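Glycine betaine, L-proline ABC transporter, glycine/betaine/L-proline-binding protein (ProX) (Borrelia burgdorferi, PDB 3TMG) binds glycine betaine and, as the substrate-binding component of an ABC transporter, probably delivers it for uptake into the cell. Local coordinates at residues Val108-Ile113 with Lys194-Pro199. Coordinates in Å, arbitrary orientation, origin at the centre of the assembly. Residue numbers count along the deposited sequence, not the author numbering.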
loop_
_atom_site.group_PDB
_atom_site.type_symbol
_atom_site.label_atom_id
_atom_site.label_comp_id
_atom_site.label_asym_id
_atom_site.label_seq_id
_atom_site.Cartn_x
_atom_site.Cartn_y
_atom_site.Cartn_z
ATOM N N VAL A 108 -21.969 12.108 -5.855
ATOM C CA VAL A 108 -22.046 13.028 -4.712
ATOM C C VAL A 108 -21.599 14.445 -5.144
ATOM O O VAL A 108 -20.473 14.638 -5.604
ATOM C CB VAL A 108 -21.226 12.529 -3.499
ATOM C CG1 VAL A 108 -21.324 13.513 -2.346
ATOM C CG2 VAL A 108 -21.691 11.145 -3.070
ATOM N N PRO A 109 -22.492 15.451 -4.997
ATOM C CA PRO A 109 -22.263 16.761 -5.594
ATOM C C PRO A 109 -21.385 17.746 -4.804
ATOM O O PRO A 109 -21.636 18.958 -4.854
ATOM C CB PRO A 109 -23.671 17.319 -5.727
ATOM C CG PRO A 109 -24.408 16.716 -4.569
ATOM C CD PRO A 109 -23.763 15.402 -4.254
ATOM N N ILE A 110 -20.357 17.253 -4.109
ATOM C CA ILE A 110 -19.348 18.143 -3.540
ATOM C C ILE A 110 -17.965 17.881 -4.167
ATOM O O ILE A 110 -17.710 16.788 -4.690
ATOM C CB ILE A 110 -19.273 18.032 -1.998
ATOM C CG1 ILE A 110 -18.832 16.636 -1.573
ATOM C CG2 ILE A 110 -20.590 18.428 -1.349
ATOM C CD1 ILE A 110 -18.407 16.587 -0.140
ATOM N N SER A 111 -17.087 18.886 -4.101
ATOM C CA SER A 111 -15.760 18.801 -4.662
ATOM C C SER A 111 -14.629 18.876 -3.649
ATOM O O SER A 111 -13.527 18.560 -3.999
ATOM C CB SER A 111 -15.565 19.893 -5.700
ATOM O OG SER A 111 -16.277 19.539 -6.877
ATOM N N SER A 112 -14.923 19.294 -2.418
ATOM C CA SER A 112 -13.893 19.557 -1.429
ATOM C C SER A 112 -14.167 18.932 -0.056
ATOM O O SER A 112 -15.299 18.714 0.308
ATOM C CB SER A 112 -13.738 21.060 -1.246
ATOM O OG SER A 112 -12.572 21.283 -0.502
ATOM N N ILE A 113 -13.113 18.651 0.708
ATOM C CA ILE A 113 -13.254 18.118 2.035
ATOM C C ILE A 113 -14.060 19.101 2.903
ATOM O O ILE A 113 -14.889 18.685 3.691
ATOM C CB ILE A 113 -11.879 17.839 2.706
ATOM C CG1 ILE A 113 -11.204 16.613 2.062
ATOM C CG2 ILE A 113 -12.069 17.610 4.210
ATOM C CD1 ILE A 113 -9.838 16.280 2.680
ATOM N N LYS A 194 -14.296 9.711 -6.966
ATOM C CA LYS A 194 -13.441 10.895 -7.092
ATOM C C LYS A 194 -12.821 11.211 -5.739
ATOM O O LYS A 194 -13.434 10.967 -4.693
ATOM C CB LYS A 194 -14.226 12.113 -7.626
ATOM C CG LYS A 194 -15.414 12.530 -6.731
ATOM C CD LYS A 194 -16.225 13.668 -7.358
ATOM C CE LYS A 194 -17.404 14.075 -6.506
ATOM N NZ LYS A 194 -18.231 15.079 -7.241
ATOM N N PHE A 195 -11.616 11.770 -5.768
ATOM C CA PHE A 195 -11.045 12.398 -4.582
ATOM C C PHE A 195 -11.661 13.750 -4.368
ATOM O O PHE A 195 -11.966 14.451 -5.330
ATOM C CB PHE A 195 -9.535 12.613 -4.743
ATOM C CG PHE A 195 -8.705 11.370 -4.644
ATOM C CD1 PHE A 195 -8.569 10.709 -3.433
ATOM C CD2 PHE A 195 -7.972 10.896 -5.757
ATOM C CE1 PHE A 195 -7.722 9.590 -3.315
ATOM C CE2 PHE A 195 -7.142 9.765 -5.645
ATOM C CZ PHE A 195 -7.023 9.113 -4.435
ATOM N N LEU A 196 -11.871 14.098 -3.113
ATOM C CA LEU A 196 -12.247 15.451 -2.752
ATOM C C LEU A 196 -10.989 16.302 -2.653
ATOM O O LEU A 196 -9.917 15.820 -2.249
ATOM C CB LEU A 196 -13.011 15.442 -1.414
ATOM C CG LEU A 196 -14.333 14.670 -1.331
ATOM C CD1 LEU A 196 -14.915 14.812 0.079
ATOM C CD2 LEU A 196 -15.365 15.180 -2.344
ATOM N N ASP A 197 -11.121 17.580 -2.990
ATOM C CA ASP A 197 -10.023 18.531 -2.842
ATOM C C ASP A 197 -9.582 18.652 -1.372
ATOM O O ASP A 197 -10.396 18.605 -0.476
ATOM C CB ASP A 197 -10.442 19.927 -3.387
ATOM C CG ASP A 197 -10.591 19.944 -4.919
ATOM O OD1 ASP A 197 -10.113 19.002 -5.614
ATOM O OD2 ASP A 197 -11.187 20.908 -5.435
ATOM N N ASP A 198 -8.293 18.860 -1.156
ATOM C CA ASP A 198 -7.692 18.876 0.176
ATOM C C ASP A 198 -6.844 20.158 0.212
ATOM O O ASP A 198 -5.624 20.124 -0.054
ATOM C CB ASP A 198 -6.874 17.571 0.321
ATOM C CG ASP A 198 -5.960 17.527 1.561
ATOM O OD1 ASP A 198 -6.217 18.258 2.579
ATOM O OD2 ASP A 198 -4.995 16.698 1.487
ATOM N N PRO A 199 -7.497 21.309 0.495
ATOM C CA PRO A 199 -6.907 22.658 0.267
ATOM C C PRO A 199 -5.571 22.836 0.954
ATOM O O PRO A 199 -4.679 23.516 0.426
ATOM C CB PRO A 199 -7.905 23.620 0.923
ATOM C CG PRO A 199 -9.190 22.856 1.049
ATOM C CD PRO A 199 -8.931 21.386 0.852
HETATM O O HOH W 1 -13.474 16.424 -6.191
HETATM O O HOH W 2 -16.172 17.083 -7.980
#
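The ammonium group of Lys194 ties the two segments together at one end: NZ donates to Val108 O (2.8 Å) and to Ile110 O (3.1 Å). Lysine suits this place because its side chain, extended beyond CB, reaches across to two carbonyls and has a third proton for water 2, 3.0 Å from NZ and 2.7 Å from Ser111 OG. Further along, the backbones form a single parallel beta bridge between Ser112 and Asp197, in which Asp197 N donates to Ser111 O (2.8 Å) and Ile113 N to Asp197 O (3.0 Å), both nearly straight. In this type II periplasmic-binding-protein fold, the bridge joins the loop after strand 88-105 to the chain leaving strand 193-195, itself paired antiparallel with 88-105. Water 1 fills the gap before the bridge, donating to Ser111 O (3.1 Å) and Phe195 O (2.6 Å).

Beneath these polar links lies Leu196, whose CA-to-CB bond points toward the loop and whose side chain is buried between two isoleucines: its CD2 meets Ile110 CG1 at 3.8 Å, and its CB lies 4.1 Å from Ile113 CG1. The isoleucines carry this apolar layer onward, Ile110 to Leu116 and Ile113 to Phe102 of strand 88-105. Asp198 suits its place because two carboxylate oxygens accept several bonds, OD1 from Tyr147 OH and Ile202 N, OD2 from Met203 N, while CB packs 4.0 Å from Ile113 CD1. At the more open edge, the small hydroxyl of Ser112 makes a weak hydrogen bond, OG to Asp197 O at 3.5 Å, sharing that carbonyl with Ile113 N.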